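Local coordinates for putative alkaline phosphatase (Pseudomonas fluorescens, PDB 4F1V), which binds phosphate with high affinity in the periplasm and is probably the solute-binding component of an ABC transporter that imports phosphate, at residues Q112-V117 with R154-K159; I86-V91 with K317-S322; A218-A223 with V240-A245; A249-V254 with P289-T294; P136-Y141 with D202-Y207. One frame throughout, in Å; residues are numbered along the deposited sequence. Where two conformers were deposited one is given.

From the N terminus, strand 85-94 opens interaction 2, which closes 226 residues later at the C-terminal end of helix 305-318, so the other four contacts all nest within its loop. Inside, interactions 1 and 5 cross: 112-117, 136-141, 154-159 and 202-207 alternate, interlocking helices 111-119 and 147-159 with the parallel strands 138-142 and 204-205, and Val-117 touches both Val-139 and Ile-205. Interactions 3 and 4 follow in series, the first joining two loops and the second setting helix 248-252 against strand 291-299. That strand neighbours strand 85-94, so interactions 2 and 4 share one sheet, while Phe-155 and Leu-114 of interaction 1 pack on Ile-290 of interaction 4.

Interaction 1: Q112-V117 with R154-K159; sequences QELCGV and RFLNAK
Leu-114 and Gln-112 on helix 111-119 meet Phe-155, Leu-156 and Lys-159 on helix 147-159, a helix-helix packing within the alpha/beta periplasmic binding protein fold. The axes of the two segments cross at -114° with a closest approach of 10.5 Å, and the nearest CA atoms belong to Cys-115 and Leu-156. With its CG anti to the backbone N, Leu-114 reaches across in the conformer described here, one of two deposited. Its CD2 comes to the edge of the Phe-155 ring, near the ring plane, 3.7 Å from Phe-155 CE2, and the same methyl lies 4.1 Å from Leu-156 CD2. One face of that ring is covered from within its own helix by Lys-159 CG, 3.7 Å above the plane and offset toward the rim. Cys-115 SG, disulfide-bonded to Cys-160, locks the two elements covalently next to this apolar patch and lies 4.2 Å from Lys-159 O. The polar link comes from Gln-112, whose chain bends at chi2 (-53°), which swings CD round; its amide ends near the last turn of helix 147-159. There Gln-112 NE2 donates to Lys-159 O over 3.2 Å, the acceptor lying in the glutamine's amide plane and the donor tilted out of the carbonyl plane.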
# COMPACT_ATOMS: atom_id res chain seq x y z
N GLN A 112 10.52 2.41 -19.78
CA GLN A 112 11.02 1.19 -20.40
C GLN A 112 12.28 0.66 -19.76
O GLN A 112 12.48 -0.55 -19.64
CB GLN A 112 11.15 1.37 -21.91
CG GLN A 112 9.82 1.48 -22.62
CD GLN A 112 8.88 0.35 -22.29
OE1 GLN A 112 9.24 -0.82 -22.48
NE2 GLN A 112 7.72 0.63 -21.74
N GLU A 113 13.17 1.58 -19.28
CA GLU A 113 14.33 1.10 -18.55
C GLU A 113 13.91 0.43 -17.22
O GLU A 113 14.49 -0.58 -16.82
CB GLU A 113 15.31 2.25 -18.22
CG GLU A 113 16.15 2.66 -19.45
CD GLU A 113 16.93 3.97 -19.23
OE1 GLU A 113 17.89 4.20 -20.01
OE2 GLU A 113 16.54 4.75 -18.32
N LEU A 114 12.97 1.01 -16.48
CA LEU A 114 12.45 0.40 -15.27
C LEU A 114 11.95 -1.03 -15.58
O LEU A 114 12.29 -1.99 -14.87
CB LEU A 114 11.32 1.26 -14.71
CG LEU A 114 10.63 0.70 -13.45
CD1 LEU A 114 11.38 1.01 -12.19
CD2 LEU A 114 9.21 1.25 -13.33
N CYS A 115 11.14 -1.14 -16.62
CA CYS A 115 10.66 -2.46 -17.05
C CYS A 115 11.83 -3.44 -17.29
O CYS A 115 11.75 -4.58 -16.85
CB CYS A 115 9.85 -2.30 -18.32
SG CYS A 115 8.28 -1.38 -18.09
N GLY A 116 12.83 -2.97 -17.99
CA GLY A 116 13.98 -3.82 -18.30
C GLY A 116 14.79 -4.20 -17.11
O GLY A 116 15.31 -5.32 -17.04
N VAL A 117 14.95 -3.31 -16.12
CA VAL A 117 15.65 -3.67 -14.90
C VAL A 117 14.90 -4.77 -14.16
O VAL A 117 15.48 -5.79 -13.71
CB VAL A 117 15.85 -2.42 -14.01
CG1 VAL A 117 16.32 -2.82 -12.63
CG2 VAL A 117 16.85 -1.45 -14.67
N ARG A 154 1.11 -3.72 -10.40
CA ARG A 154 0.06 -3.06 -11.19
C ARG A 154 0.68 -2.16 -12.25
O ARG A 154 0.21 -2.09 -13.41
CB ARG A 154 -0.91 -2.28 -10.29
CG ARG A 154 -1.84 -3.22 -9.49
CD ARG A 154 -2.89 -2.40 -8.70
NE ARG A 154 -3.68 -3.19 -7.80
CZ ARG A 154 -4.58 -4.12 -8.14
NH1 ARG A 154 -4.93 -4.26 -9.40
NH2 ARG A 154 -5.17 -4.83 -7.16
N PHE A 155 1.72 -1.39 -11.85
CA PHE A 155 2.35 -0.43 -12.77
C PHE A 155 3.08 -1.20 -13.89
O PHE A 155 2.94 -0.91 -15.09
CB PHE A 155 3.29 0.50 -12.01
CG PHE A 155 3.92 1.52 -12.91
CD1 PHE A 155 3.19 2.65 -13.27
CD2 PHE A 155 5.21 1.44 -13.39
CE1 PHE A 155 3.72 3.64 -14.09
CE2 PHE A 155 5.77 2.41 -14.23
CZ PHE A 155 5.02 3.50 -14.56
N LEU A 156 3.88 -2.21 -13.52
CA LEU A 156 4.61 -2.99 -14.51
C LEU A 156 3.62 -3.68 -15.48
O LEU A 156 3.85 -3.73 -16.70
CB LEU A 156 5.50 -4.02 -13.84
CG LEU A 156 6.56 -3.48 -12.88
CD1 LEU A 156 7.32 -4.66 -12.28
CD2 LEU A 156 7.51 -2.48 -13.54
N ASN A 157 2.51 -4.21 -14.94
CA ASN A 157 1.51 -4.88 -15.76
C ASN A 157 0.93 -3.89 -16.81
O ASN A 157 0.66 -4.26 -17.94
CB ASN A 157 0.42 -5.46 -14.84
CG ASN A 157 -0.78 -5.95 -15.60
OD1 ASN A 157 -1.77 -5.23 -15.74
ND2 ASN A 157 -0.72 -7.19 -16.09
N ALA A 158 0.75 -2.64 -16.39
CA ALA A 158 0.14 -1.65 -17.25
C ALA A 158 1.09 -1.05 -18.31
O ALA A 158 0.63 -0.59 -19.34
CB ALA A 158 -0.41 -0.51 -16.42
N LYS A 159 2.43 -1.10 -18.05
CA LYS A 159 3.38 -0.34 -18.84
C LYS A 159 4.39 -1.13 -19.60
O LYS A 159 5.01 -0.68 -20.56
CB LYS A 159 4.13 0.68 -17.92
CG LYS A 159 3.22 1.77 -17.34
CD LYS A 159 2.66 2.74 -18.35
CE LYS A 159 1.80 3.78 -17.75
NZ LYS A 159 1.43 4.81 -18.76

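Interaction 2: I86-V91 with K317-S322; sequences IQVPSV and KHYGAS
Two flat groups, the rings of His-318 and Tyr-319, carry the contact with Val-88, Pro-89 and Ser-90. At the edge of the imidazole, near its plane, sits Ser-90 OG, 2.8 Å from His-318 NE2; the two share a hydrogen bond whose proton may sit on either. Tyr-319 CE1 also lies at that ring's edge. Over one imidazole face, offset toward the rim, come two alternative positions of a single water, either of which would donate to both Ser-90 O and His-318 O, so water bridges the two backbones beside the direct bond. The phenol ring has Pro-89 O in its plane at the edge. Tyr-319 OH donates to Pro-89 O over 2.7 Å, approaching from above the carbonyl plane (35° out of it), while Val-88 CG2 lies obliquely 3.5 Å from the same hydroxyl oxygen. Ser-90 OG stands anti to its backbone N (chi1 179°), a setting that carries it to the imidazole. Second partners fix both polar ends: Tyr-15 OH bonds Ser-90 OG, and Asn-325 ND2 pairs with His-318 ND1. Tyr-319 is the first residue to leave helical torsions after helix 305-318. The contact thus pins a helix C-terminus to edge strand 85-94 of a mixed sheet, at a classic beta bulge, Ser-90 and Val-91 together set opposite the single residue Thr-294.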
# COMPACT_ATOMS: atom_id res chain seq x y z
N ILE A 86 -15.41 -4.10 6.44
CA ILE A 86 -15.20 -2.78 5.86
C ILE A 86 -13.76 -2.74 5.31
O ILE A 86 -12.82 -3.05 6.02
CB ILE A 86 -15.41 -1.69 6.92
CG1 ILE A 86 -16.87 -1.68 7.39
CG2 ILE A 86 -14.94 -0.32 6.38
CD1 ILE A 86 -17.13 -0.80 8.63
N GLN A 87 -13.62 -2.30 4.05
CA GLN A 87 -12.30 -2.09 3.41
C GLN A 87 -12.33 -0.65 2.86
O GLN A 87 -13.19 -0.33 2.04
CB GLN A 87 -12.11 -3.08 2.29
CG GLN A 87 -10.70 -2.96 1.66
CD GLN A 87 -10.46 -3.93 0.49
OE1 GLN A 87 -9.41 -4.58 0.38
NE2 GLN A 87 -11.43 -4.00 -0.42
N VAL A 88 -11.39 0.20 3.32
CA VAL A 88 -11.42 1.61 2.90
C VAL A 88 -10.00 2.09 2.70
O VAL A 88 -9.09 1.72 3.43
CB VAL A 88 -12.10 2.55 3.90
CG1 VAL A 88 -13.61 2.44 3.84
CG2 VAL A 88 -11.62 2.32 5.35
N PRO A 89 -9.77 2.99 1.71
CA PRO A 89 -8.43 3.64 1.61
C PRO A 89 -8.11 4.39 2.87
O PRO A 89 -8.99 5.06 3.44
CB PRO A 89 -8.62 4.61 0.43
CG PRO A 89 -9.61 3.87 -0.40
CD PRO A 89 -10.65 3.41 0.64
N SER A 90 -6.82 4.35 3.23
CA SER A 90 -6.27 5.14 4.32
C SER A 90 -5.59 6.42 3.84
O SER A 90 -5.95 7.51 4.24
CB SER A 90 -5.30 4.24 5.10
OG SER A 90 -4.73 5.00 6.17
N VAL A 91 -4.61 6.24 2.94
CA VAL A 91 -3.82 7.32 2.37
C VAL A 91 -3.40 6.91 0.93
O VAL A 91 -3.39 5.76 0.60
CB VAL A 91 -2.55 7.69 3.20
CG1 VAL A 91 -2.92 7.98 4.65
CG2 VAL A 91 -1.51 6.54 3.16
N LYS A 317 -11.41 10.47 13.83
CA LYS A 317 -10.12 11.15 13.66
C LYS A 317 -9.54 11.01 12.25
O LYS A 317 -9.20 12.00 11.59
CB LYS A 317 -9.14 10.71 14.74
CG LYS A 317 -7.84 11.49 14.63
CD LYS A 317 -6.94 11.40 15.80
CE LYS A 317 -5.90 12.52 15.88
NZ LYS A 317 -5.06 12.31 17.09
N HIS A 318 -9.37 9.76 11.81
CA HIS A 318 -8.65 9.50 10.57
C HIS A 318 -9.34 10.06 9.36
O HIS A 318 -8.70 10.39 8.34
CB HIS A 318 -8.41 7.98 10.44
CG HIS A 318 -7.23 7.63 9.56
ND1 HIS A 318 -5.97 8.06 9.85
CD2 HIS A 318 -7.20 6.89 8.41
CE1 HIS A 318 -5.17 7.57 8.93
NE2 HIS A 318 -5.87 6.84 8.02
N TYR A 319 -10.69 10.16 9.42
CA TYR A 319 -11.49 10.72 8.36
C TYR A 319 -12.17 12.00 8.74
O TYR A 319 -13.14 12.42 8.12
CB TYR A 319 -12.51 9.66 7.83
CG TYR A 319 -11.79 8.43 7.33
CD1 TYR A 319 -11.67 7.30 8.14
CD2 TYR A 319 -11.15 8.39 6.10
CE1 TYR A 319 -10.96 6.15 7.71
CE2 TYR A 319 -10.46 7.29 5.64
CZ TYR A 319 -10.35 6.17 6.47
OH TYR A 319 -9.64 5.10 6.08
N GLY A 320 -11.65 12.68 9.77
CA GLY A 320 -12.27 13.95 10.19
C GLY A 320 -11.91 15.13 9.32
O GLY A 320 -10.81 15.20 8.77
N ALA A 321 -12.87 16.06 9.26
CA ALA A 321 -12.57 17.34 8.66
C ALA A 321 -11.57 18.13 9.44
O ALA A 321 -10.73 18.83 8.88
CB ALA A 321 -13.86 18.15 8.41
N SER A 322 -11.63 18.08 10.75
CA SER A 322 -10.76 18.77 11.68
C SER A 322 -10.19 17.75 12.67
O SER A 322 -10.69 16.63 12.77
CB SER A 322 -11.54 19.77 12.56
OG SER A 322 -11.99 20.93 11.94
O HOH W 1 -6.90 9.33 6.02
O HOH W 2 -7.47 9.48 5.73

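Interaction 3: A218-A223 with V240-A245; sequences AGLDDA and VSPAAA
Ser-241 and Asp-221 join two irregular loops of the periplasmic binding protein fold, one on each side of strand 228-229 in the chain. In the second loop, Ser-241 makes the polar link. Its OG lies between the backbone N and the carbonyl carbon (chi1 79°), and from there donates to Asp-221 OD1 over 2.7 Å, meeting that oxygen nearly along its C-O axis. The same OG accepts a weak bond from Ala-243 N at 3.3 Å, the pairing of an ST turn, so one hydroxyl ties the loop to itself as well as to its neighbour. An alanine here would probably leave the Asp-221 carboxylate without this donor and the Ala-243 N-H without its weak acceptor, freeing the aspartate side chain to turn. Pro-242 comes next: its CD lies 3.6 Å from Leu-220 O, and its CG 4.3 Å from Leu-220 CD2. The carbonyl of Pro-242 is bound by Ser-94 OG, which ties this loop to the end of strand 85-94. Ala-243 follows and has two partners, with its CB 3.9 Å from Asp-221 OD1 and its CA 4.1 Å from Leu-220 CD1.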
# COMPACT_ATOMS: atom_id res chain seq x y z
N ALA A 218 13.45 14.79 2.28
CA ALA A 218 14.23 15.40 1.18
C ALA A 218 15.03 14.38 0.45
O ALA A 218 15.43 14.56 -0.73
CB ALA A 218 15.11 16.51 1.70
N GLY A 219 15.41 13.26 1.12
CA GLY A 219 16.12 12.24 0.46
C GLY A 219 15.44 11.58 -0.73
O GLY A 219 16.09 11.00 -1.61
N LEU A 220 14.13 11.67 -0.78
CA LEU A 220 13.41 11.19 -1.97
C LEU A 220 13.79 11.97 -3.23
O LEU A 220 13.61 11.45 -4.34
CB LEU A 220 11.88 11.24 -1.76
CG LEU A 220 11.35 10.28 -0.65
CD1 LEU A 220 9.86 10.46 -0.46
CD2 LEU A 220 11.67 8.85 -0.94
N ASP A 221 14.27 13.19 -3.09
CA ASP A 221 14.70 14.04 -4.20
C ASP A 221 16.17 13.88 -4.54
O ASP A 221 16.66 14.52 -5.49
CB ASP A 221 14.45 15.50 -3.89
CG ASP A 221 12.97 15.82 -3.81
OD1 ASP A 221 12.18 15.39 -4.67
OD2 ASP A 221 12.61 16.55 -2.84
N ASP A 222 16.89 13.03 -3.83
CA ASP A 222 18.33 12.79 -4.11
C ASP A 222 18.47 11.66 -5.12
O ASP A 222 18.36 10.48 -4.75
CB ASP A 222 19.05 12.47 -2.82
CG ASP A 222 20.56 12.29 -3.01
OD1 ASP A 222 21.01 12.25 -4.17
OD2 ASP A 222 21.26 12.25 -1.99
N ALA A 223 18.64 12.04 -6.40
CA ALA A 223 18.68 11.05 -7.50
C ALA A 223 20.01 10.26 -7.59
O ALA A 223 20.18 9.49 -8.51
CB ALA A 223 18.36 11.71 -8.81
N VAL A 240 10.91 12.64 -12.67
CA VAL A 240 10.83 13.37 -11.39
C VAL A 240 10.91 12.27 -10.30
O VAL A 240 10.87 11.06 -10.51
CB VAL A 240 9.55 14.25 -11.25
CG1 VAL A 240 9.44 15.22 -12.45
CG2 VAL A 240 8.31 13.29 -11.20
N SER A 241 10.96 12.85 -9.11
CA SER A 241 11.13 12.05 -7.89
C SER A 241 9.79 11.51 -7.33
O SER A 241 8.72 12.04 -7.65
CB SER A 241 11.79 12.88 -6.78
OG SER A 241 10.76 13.69 -6.21
N PRO A 242 9.85 10.53 -6.41
CA PRO A 242 8.63 9.97 -5.81
C PRO A 242 8.17 10.71 -4.58
O PRO A 242 7.37 10.19 -3.78
CB PRO A 242 9.07 8.54 -5.46
CG PRO A 242 10.54 8.69 -5.09
CD PRO A 242 11.06 9.69 -6.14
N ALA A 243 8.61 11.95 -4.40
CA ALA A 243 8.06 12.80 -3.33
C ALA A 243 6.54 12.83 -3.41
O ALA A 243 5.96 12.84 -4.50
CB ALA A 243 8.64 14.17 -3.43
N ALA A 244 5.88 12.90 -2.27
CA ALA A 244 4.41 12.94 -2.24
C ALA A 244 3.84 14.05 -3.07
O ALA A 244 2.79 13.87 -3.70
CB ALA A 244 3.93 13.02 -0.77
N ALA A 245 4.48 15.21 -3.11
CA ALA A 245 3.98 16.32 -3.91
C ALA A 245 3.88 16.00 -5.38
O ALA A 245 3.11 16.64 -6.13
CB ALA A 245 4.91 17.57 -3.78

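Interaction 4: A249-V254 with P289-T294; sequences AAIGAV and PILGFT
Ile-251 of helix 248-252 reaches toward Leu-291, Gly-292 and Phe-293 at the start of strand 291-299, next to strand 85-94 in the mixed sheet of a periplasmic binding protein, and its two branches divide these partners between them. From CB, the CG2 methyl goes to the phenyl ring, 3.9 Å from Phe-293 CE2. The other branch begins with CG1, anti to the carbonyl carbon (chi1 -69°), which passes 4.0 Å from Leu-291 CD1. At the tip, CD1 is set by a bend at chi2 (-62°) and lies over one face of the Phe-293 ring; it is also 3.8 Å from Leu-291 CD1 and equally far from Gly-292 O. The isoleucine and phenylalanine meet tip to tip, whereas Ile-251 and Leu-291 slide past each other in opposite directions. An alanine in place of Ile-251 would probably uncover part of the Phe-293 face and open a gap beside Leu-291 CD1. Two further residues flank this core: Ala-250 CB packs 3.7 Å from Leu-291 CD1, and Val-254 CG2 meets the ring edge in plane, 3.9 Å from Phe-293 CE1. The strand continues to Thr-294, whose OG1 bonds Asp-63 of the phosphate pocket. No hydrogen bond crosses between the two segments; the contact is made largely by methyl groups and one ring, so between them it depends on how these shapes fit rather than on directed bonds.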
# COMPACT_ATOMS: atom_id res chain seq x y z
N ALA A 249 -1.53 15.43 -6.95
CA ALA A 249 -2.56 15.82 -7.86
C ALA A 249 -3.31 14.60 -8.38
O ALA A 249 -4.56 14.56 -8.47
CB ALA A 249 -2.02 16.65 -9.01
N ALA A 250 -2.56 13.57 -8.78
CA ALA A 250 -3.19 12.38 -9.32
C ALA A 250 -4.03 11.67 -8.25
O ALA A 250 -5.13 11.16 -8.57
CB ALA A 250 -2.12 11.48 -9.88
N ILE A 251 -3.57 11.56 -7.01
CA ILE A 251 -4.39 10.97 -5.95
C ILE A 251 -5.71 11.79 -5.79
O ILE A 251 -6.78 11.20 -5.65
CB ILE A 251 -3.61 10.93 -4.63
CG1 ILE A 251 -2.45 9.91 -4.71
CG2 ILE A 251 -4.54 10.61 -3.45
CD1 ILE A 251 -2.83 8.47 -4.93
N GLY A 252 -5.60 13.09 -5.88
CA GLY A 252 -6.78 13.92 -5.73
C GLY A 252 -7.79 13.79 -6.85
O GLY A 252 -8.96 14.21 -6.65
N ALA A 253 -7.41 13.33 -7.99
CA ALA A 253 -8.26 13.14 -9.14
C ALA A 253 -8.98 11.77 -9.11
O ALA A 253 -9.77 11.50 -9.98
CB ALA A 253 -7.50 13.24 -10.45
N VAL A 254 -8.68 10.94 -8.13
CA VAL A 254 -9.32 9.62 -8.10
C VAL A 254 -10.77 9.77 -7.60
O VAL A 254 -11.01 10.34 -6.52
CB VAL A 254 -8.54 8.66 -7.20
CG1 VAL A 254 -9.27 7.32 -7.08
CG2 VAL A 254 -7.10 8.48 -7.73
N PRO A 289 4.92 8.74 -11.86
CA PRO A 289 3.89 7.85 -12.44
C PRO A 289 3.44 6.69 -11.56
O PRO A 289 2.41 6.10 -11.83
CB PRO A 289 4.52 7.36 -13.74
CG PRO A 289 6.00 7.40 -13.47
CD PRO A 289 6.21 8.62 -12.65
N ILE A 290 4.27 6.24 -10.57
CA ILE A 290 3.97 5.02 -9.85
C ILE A 290 3.32 5.32 -8.52
O ILE A 290 3.97 5.92 -7.61
CB ILE A 290 5.20 4.11 -9.61
CG1 ILE A 290 6.19 4.12 -10.80
CG2 ILE A 290 4.73 2.69 -9.31
CD1 ILE A 290 7.43 3.28 -10.56
N LEU A 291 2.05 4.97 -8.33
CA LEU A 291 1.28 5.38 -7.16
C LEU A 291 0.13 4.37 -6.92
O LEU A 291 -0.21 3.55 -7.79
CB LEU A 291 0.77 6.81 -7.26
CG LEU A 291 -0.50 7.04 -8.09
CD1 LEU A 291 -0.83 8.53 -8.13
CD2 LEU A 291 -0.41 6.51 -9.52
N GLY A 292 -0.52 4.53 -5.76
CA GLY A 292 -1.75 3.79 -5.44
C GLY A 292 -2.19 4.10 -4.03
O GLY A 292 -1.78 5.14 -3.48
N PHE A 293 -3.05 3.26 -3.46
CA PHE A 293 -3.58 3.45 -2.11
C PHE A 293 -3.14 2.33 -1.20
O PHE A 293 -2.98 1.17 -1.60
CB PHE A 293 -5.14 3.54 -2.10
CG PHE A 293 -5.63 4.79 -2.79
CD1 PHE A 293 -5.86 4.81 -4.16
CD2 PHE A 293 -5.79 5.95 -2.06
CE1 PHE A 293 -6.26 5.98 -4.79
CE2 PHE A 293 -6.20 7.11 -2.69
CZ PHE A 293 -6.47 7.13 -4.05
N THR A 294 -2.99 2.69 0.09
CA THR A 294 -2.93 1.67 1.16
C THR A 294 -4.18 1.83 2.01
O THR A 294 -4.71 2.94 2.13
CB THR A 294 -1.63 1.80 1.96
OG1 THR A 294 -1.58 0.75 2.92
CG2 THR A 294 -1.45 3.13 2.67

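Interaction 5: P136-Y141 with D202-Y207; sequences PIVVVY and DGRITY
Thr-206 turns its OG1 anti to the backbone N (chi1 -166°), which lets the hydroxyl donate to Val-140 O over 2.7 Å from well above the carbonyl plane. Arg-204, extended from CG to NE, runs alongside Val-138 in the same direction, its CG 3.9 Å from Val-138 CB. Beyond it, Arg-204 CD touches Val-140 CG2, and the guanidinium NH1 is held by Ala-197 O. Toward the other face of the sheet, Ile-205 CG2 comes 3.5 Å from Ile-137 CG2 in the conformer given for Ile-137. The backbones run parallel: Val-138 N bonds Gly-203 O at 3.1 Å, Ile-205 N bonds Val-138 O, and Val-140 N bonds Ile-205 O at 2.9 Å with a nearly straight N-H...O angle of 176°. Near the entry to this pairing, one water donates to both Pro-136 O and Asp-202 O. Gly-203, at positive phi (75°), forms a G1 beta bulge with Arg-204, the pair set opposite the single residue Asn-100. At the far end Tyr-141 CB reaches the edge of the Tyr-207 ring, 3.9 Å from Tyr-207 OH, a hydroxyl that bonds Thr-149 OG1 and the backbone N of Arg-142. Helix 190-198 covers Arg-204 and helix 111-119 covers Val-139 and Ile-205 on the other face, the alpha/beta/alpha layering of a periplasmic binding protein lobe, in which strand 138-142 runs on to Arg-142 of the phosphate pocket.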
# COMPACT_ATOMS: atom_id res chain seq x y z
N PRO A 136 27.38 -4.37 -12.56
CA PRO A 136 26.15 -5.21 -12.54
C PRO A 136 25.08 -4.57 -11.67
O PRO A 136 25.37 -3.82 -10.73
CB PRO A 136 26.59 -6.49 -11.84
CG PRO A 136 27.87 -6.17 -11.06
CD PRO A 136 28.52 -5.05 -11.91
N ILE A 137 23.81 -4.84 -12.04
CA ILE A 137 22.63 -4.54 -11.22
C ILE A 137 22.16 -5.84 -10.53
O ILE A 137 22.00 -6.86 -11.18
CB ILE A 137 21.48 -3.99 -12.07
CG1 ILE A 137 21.87 -2.76 -12.85
CG2 ILE A 137 20.21 -3.78 -11.22
CD1 ILE A 137 20.83 -2.28 -13.84
N VAL A 138 21.93 -5.78 -9.23
CA VAL A 138 21.22 -6.81 -8.47
C VAL A 138 19.85 -6.25 -7.99
O VAL A 138 19.77 -5.17 -7.36
CB VAL A 138 22.12 -7.28 -7.34
CG1 VAL A 138 21.36 -8.18 -6.36
CG2 VAL A 138 23.34 -8.03 -7.96
N VAL A 139 18.78 -6.96 -8.38
CA VAL A 139 17.44 -6.58 -7.95
C VAL A 139 17.13 -7.25 -6.59
O VAL A 139 17.30 -8.44 -6.43
CB VAL A 139 16.43 -7.06 -9.03
CG1 VAL A 139 14.99 -6.89 -8.51
CG2 VAL A 139 16.66 -6.26 -10.31
N VAL A 140 16.62 -6.44 -5.67
CA VAL A 140 16.12 -6.92 -4.38
C VAL A 140 14.58 -6.83 -4.41
O VAL A 140 14.02 -5.86 -4.92
CB VAL A 140 16.67 -6.08 -3.19
CG1 VAL A 140 16.22 -6.69 -1.86
CG2 VAL A 140 18.19 -6.00 -3.25
N TYR A 141 13.89 -7.85 -3.92
CA TYR A 141 12.43 -7.93 -3.97
C TYR A 141 11.92 -8.55 -2.67
O TYR A 141 12.64 -9.14 -1.89
CB TYR A 141 11.95 -8.67 -5.21
CG TYR A 141 12.28 -10.16 -5.15
CD1 TYR A 141 11.34 -11.07 -4.68
CD2 TYR A 141 13.52 -10.63 -5.54
CE1 TYR A 141 11.60 -12.41 -4.59
CE2 TYR A 141 13.83 -11.97 -5.39
CZ TYR A 141 12.89 -12.88 -4.94
OH TYR A 141 13.17 -14.24 -4.82
N ASP A 202 26.83 -3.96 -3.31
CA ASP A 202 26.88 -2.88 -4.25
C ASP A 202 25.95 -3.11 -5.44
O ASP A 202 25.74 -4.24 -5.89
CB ASP A 202 28.30 -2.60 -4.73
CG ASP A 202 28.55 -1.25 -5.33
OD1 ASP A 202 29.61 -1.09 -6.01
OD2 ASP A 202 27.76 -0.29 -5.16
N GLY A 203 25.46 -2.02 -5.99
CA GLY A 203 24.74 -2.04 -7.23
C GLY A 203 23.30 -2.59 -7.16
O GLY A 203 22.78 -3.03 -8.18
N ARG A 204 22.69 -2.52 -5.98
CA ARG A 204 21.34 -3.06 -5.75
C ARG A 204 20.28 -2.04 -5.98
O ARG A 204 20.49 -0.83 -5.78
CB ARG A 204 21.28 -3.69 -4.33
CG ARG A 204 22.13 -4.93 -4.22
CD ARG A 204 22.07 -5.59 -2.87
NE ARG A 204 22.92 -6.80 -2.90
CZ ARG A 204 22.82 -7.78 -2.02
NH1 ARG A 204 22.08 -7.72 -0.95
NH2 ARG A 204 23.54 -8.85 -2.23
N ILE A 205 19.09 -2.49 -6.37
CA ILE A 205 17.96 -1.61 -6.66
C ILE A 205 16.67 -2.35 -6.21
O ILE A 205 16.61 -3.57 -6.25
CB ILE A 205 17.89 -1.26 -8.19
CG1 ILE A 205 16.86 -0.17 -8.47
CG2 ILE A 205 17.71 -2.49 -9.06
CD1 ILE A 205 17.14 0.51 -9.81
N THR A 206 15.65 -1.60 -5.83
CA THR A 206 14.37 -2.21 -5.41
C THR A 206 13.22 -1.21 -5.63
O THR A 206 13.43 -0.10 -6.13
CB THR A 206 14.46 -2.69 -3.94
OG1 THR A 206 13.37 -3.56 -3.64
CG2 THR A 206 14.45 -1.56 -2.97
N TYR A 207 12.03 -1.66 -5.20
CA TYR A 207 10.82 -0.87 -5.15
C TYR A 207 10.40 -0.78 -3.68
O TYR A 207 10.62 -1.72 -2.90
CB TYR A 207 9.69 -1.50 -6.02
CG TYR A 207 9.38 -2.92 -5.64
CD1 TYR A 207 8.36 -3.21 -4.74
CD2 TYR A 207 10.15 -3.98 -6.12
CE1 TYR A 207 8.09 -4.52 -4.33
CE2 TYR A 207 9.87 -5.29 -5.72
CZ TYR A 207 8.86 -5.57 -4.84
OH TYR A 207 8.64 -6.86 -4.43
O HOH W 3 25.46 -5.53 -8.25